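Local coordinates for uncharacterized protein DSY3957 (Desulfitobacterium hafniense, PDB 3HXL) that probably builds the contractile sheath around the tail tube of a myovirus-like phage, at residues F361-Y365 with L378-C383. Sequence-based numbering, arbitrary orientation.
Sequences FSKFY and LLKSEC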
ATOM      1  N   PHE A 361       4.727  18.737  16.283  1.00 36.57           N
ATOM      2  CA  PHE A 361       4.703  20.191  16.326  1.00 44.60           C
ATOM      3  C   PHE A 361       3.342  20.763  15.953  1.00 44.03           C
ATOM      4  O   PHE A 361       2.844  21.671  16.614  1.00 44.46           O
ATOM      5  CB  PHE A 361       5.762  20.780  15.389  1.00 42.97           C
ATOM      6  CG  PHE A 361       7.149  20.263  15.633  1.00 45.20           C
ATOM      7  CD1 PHE A 361       7.553  19.876  16.908  1.00 48.53           C
ATOM      8  CD2 PHE A 361       8.063  20.184  14.586  1.00 49.84           C
ATOM      9  CE1 PHE A 361       8.843  19.410  17.135  1.00 50.25           C
ATOM     10  CE2 PHE A 361       9.355  19.723  14.802  1.00 42.71           C
ATOM     11  CZ  PHE A 361       9.747  19.338  16.081  1.00 50.44           C
ATOM     12  N   SER A 362       2.745  20.231  14.892  1.00 46.99           N
ATOM     13  CA  SER A 362       1.451  20.705  14.421  1.00 55.56           C
ATOM     14  C   SER A 362       0.307  20.406  15.381  1.00 59.74           C
ATOM     15  O   SER A 362      -0.731  21.071  15.347  1.00 67.51           O
ATOM     16  CB  SER A 362       1.130  20.091  13.055  1.00 54.26           C
ATOM     17  OG  SER A 362       2.102  20.453  12.090  1.00 54.02           O
ATOM     18  N   LYS A 363       0.492  19.410  16.239  1.00 60.88           N
ATOM     19  CA  LYS A 363      -0.551  19.032  17.185  1.00 65.61           C
ATOM     20  C   LYS A 363      -0.398  19.630  18.581  1.00 65.45           C
ATOM     21  O   LYS A 363      -1.320  20.261  19.096  1.00 68.01           O
ATOM     22  CB  LYS A 363      -0.624  17.506  17.300  1.00 67.42           C
ATOM     23  CG  LYS A 363      -1.210  16.808  16.082  1.00 71.69           C
ATOM     24  CD  LYS A 363      -2.709  17.048  15.966  1.00 75.58           C
ATOM     25  CE  LYS A 363      -3.464  16.426  17.135  1.00 76.20           C
ATOM     26  NZ  LYS A 363      -4.939  16.604  17.008  1.00 78.67           N
ATOM     27  N   PHE A 364       0.767  19.440  19.186  1.00 63.07           N
ATOM     28  CA  PHE A 364       1.000  19.932  20.536  1.00 64.03           C
ATOM     29  C   PHE A 364       1.641  21.316  20.622  1.00 63.77           C
ATOM     30  O   PHE A 364       1.808  21.859  21.714  1.00 63.59           O
ATOM     31  CB  PHE A 364       1.843  18.912  21.302  1.00 66.25           C
ATOM     32  CG  PHE A 364       1.350  17.497  21.161  1.00 70.92           C
ATOM     33  CD1 PHE A 364       0.068  17.148  21.574  1.00 68.42           C
ATOM     34  CD2 PHE A 364       2.161  16.519  20.596  1.00 71.57           C
ATOM     35  CE1 PHE A 364      -0.400  15.844  21.426  1.00 70.48           C
ATOM     36  CE2 PHE A 364       1.702  15.211  20.443  1.00 73.71           C
ATOM     37  CZ  PHE A 364       0.419  14.874  20.858  1.00 73.40           C
ATOM     38  N   TYR A 365       1.997  21.888  19.477  1.00 59.77           N
ATOM     39  CA  TYR A 365       2.611  23.210  19.460  1.00 57.67           C
ATOM     40  C   TYR A 365       1.928  24.151  18.474  1.00 59.51           C
ATOM     41  O   TYR A 365       1.858  25.359  18.704  1.00 61.77           O
ATOM     42  CB  TYR A 365       4.100  23.102  19.120  1.00 56.52           C
ATOM     43  CG  TYR A 365       4.937  22.483  20.217  1.00 53.84           C
ATOM     44  CD1 TYR A 365       4.851  21.122  20.511  1.00 51.49           C
ATOM     45  CD2 TYR A 365       5.811  23.263  20.972  1.00 55.85           C
ATOM     46  CE1 TYR A 365       5.613  20.556  21.533  1.00 52.59           C
ATOM     47  CE2 TYR A 365       6.577  22.708  21.993  1.00 52.94           C
ATOM     48  CZ  TYR A 365       6.473  21.355  22.267  1.00 53.18           C
ATOM     49  OH  TYR A 365       7.227  20.804  23.276  1.00 62.34           O
ATOM     50  N   LEU A 378      11.183  24.071  25.772  1.00 30.83           N
ATOM     51  CA  LEU A 378      10.227  22.974  25.841  1.00 34.70           C
ATOM     52  C   LEU A 378      10.243  22.133  24.569  1.00 33.98           C
ATOM     53  O   LEU A 378      10.137  20.905  24.619  1.00 30.71           O
ATOM     54  CB  LEU A 378       8.821  23.524  26.086  1.00 35.45           C
ATOM     55  CG  LEU A 378       7.723  22.496  26.372  1.00 40.10           C
ATOM     56  CD1 LEU A 378       8.116  21.613  27.551  1.00 36.91           C
ATOM     57  CD2 LEU A 378       6.426  23.226  26.658  1.00 32.08           C
ATOM     58  N   LEU A 379      10.374  22.804  23.431  1.00 29.76           N
ATOM     59  CA  LEU A 379      10.412  22.126  22.145  1.00 32.24           C
ATOM     60  C   LEU A 379      11.690  21.291  22.079  1.00 33.28           C
ATOM     61  O   LEU A 379      11.688  20.156  21.598  1.00 34.06           O
ATOM     62  CB  LEU A 379      10.404  23.160  21.020  1.00 38.04           C
ATOM     63  CG  LEU A 379       9.742  22.749  19.706  1.00 49.26           C
ATOM     64  CD1 LEU A 379       9.759  23.927  18.747  1.00 54.97           C
ATOM     65  CD2 LEU A 379      10.467  21.558  19.111  1.00 57.95           C
ATOM     66  N   LYS A 380      12.778  21.869  22.574  1.00 30.68           N
ATOM     67  CA  LYS A 380      14.071  21.202  22.591  1.00 30.91           C
ATOM     68  C   LYS A 380      14.009  19.933  23.434  1.00 33.35           C
ATOM     69  O   LYS A 380      14.550  18.891  23.057  1.00 27.37           O
ATOM     70  CB  LYS A 380      15.133  22.148  23.157  1.00 34.75           C
ATOM     71  CG  LYS A 380      16.524  21.545  23.277  1.00 33.62           C
ATOM     72  CD  LYS A 380      17.515  22.580  23.785  1.00 36.76           C
ATOM     73  CE  LYS A 380      18.924  22.021  23.846  1.00 33.02           C
ATOM     74  NZ  LYS A 380      19.902  23.052  24.285  1.00 38.12           N
ATOM     75  N   SER A 381      13.344  20.030  24.581  1.00 28.89           N
ATOM     76  CA  SER A 381      13.206  18.896  25.487  1.00 30.36           C
ATOM     77  C   SER A 381      12.410  17.765  24.844  1.00 28.35           C
ATOM     78  O   SER A 381      12.758  16.592  24.984  1.00 26.23           O
ATOM     79  CB  SER A 381      12.514  19.335  26.781  1.00 34.16           C
ATOM     80  OG  SER A 381      12.238  18.219  27.614  1.00 43.25           O
ATOM     81  N   GLU A 382      11.339  18.114  24.142  1.00 26.39           N
ATOM     82  CA  GLU A 382      10.518  17.097  23.505  1.00 30.99           C
ATOM     83  C   GLU A 382      11.262  16.393  22.374  1.00 30.72           C
ATOM     84  O   GLU A 382      11.064  15.199  22.144  1.00 24.27           O
ATOM     85  CB  GLU A 382       9.214  17.711  22.989  1.00 29.69           C
ATOM     86  CG  GLU A 382       8.313  18.227  24.106  1.00 46.08           C
ATOM     87  CD  GLU A 382       7.956  17.147  25.120  1.00 55.43           C
ATOM     88  OE1 GLU A 382       7.238  16.193  24.749  1.00 53.79           O
ATOM     89  OE2 GLU A 382       8.399  17.252  26.286  1.00 48.90           O
ATOM     90  N   CYS A 383      12.122  17.125  21.676  1.00 27.21           N
ATOM     91  CA  CYS A 383      12.887  16.535  20.584  1.00 32.57           C
ATOM     92  C   CYS A 383      13.971  15.618  21.132  1.00 29.93           C
ATOM     93  O   CYS A 383      14.227  14.545  20.584  1.00 26.77           O
ATOM     94  CB  CYS A 383      13.500  17.633  19.717  1.00 33.05           C
ATOM     95  SG  CYS A 383      12.247  18.558  18.798  1.00 39.99           S
TER
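F361, in the last turn of helix 344-364, reaches helix 373-392 with the far end of its ring: F361 CE1 lies 3.3 Å from CD2 of L379, and the two side chains cross at about a right angle. C383 SG approaches the same ring at its edge, 5.0 Å from the centroid and 84° off the normal, a Cys sulfur-aromatic contact. Strands 415-422 and 431-438 close over this apolar patch, through I418 and I437, which touch both F361 and L379. One helical turn on, where the modelled chain breaks off before 366-369, Y365 reaches helix 373-392. Its bond to CB points toward 378-383, and with CG anti to the carbonyl carbon (chi1 -70°) the ring meets L379, Y365 CE2 lying 3.9 Å from L379 CG. The Y365 hydroxyl donates a weak hydrogen bond, 3.2 Å from Y365 OH to L378 O, a carbonyl that also accepts the backbone N-H of E382. The CG methylene of E382 sits at the hydroxyl end of the ring, near its plane. Chemically the contact is thus mostly apolar, with sulfur-aromatic packing beside strands 415-422 and 431-438 at F361 and one weak hydrogen bond as its polar element at the more exposed Y365.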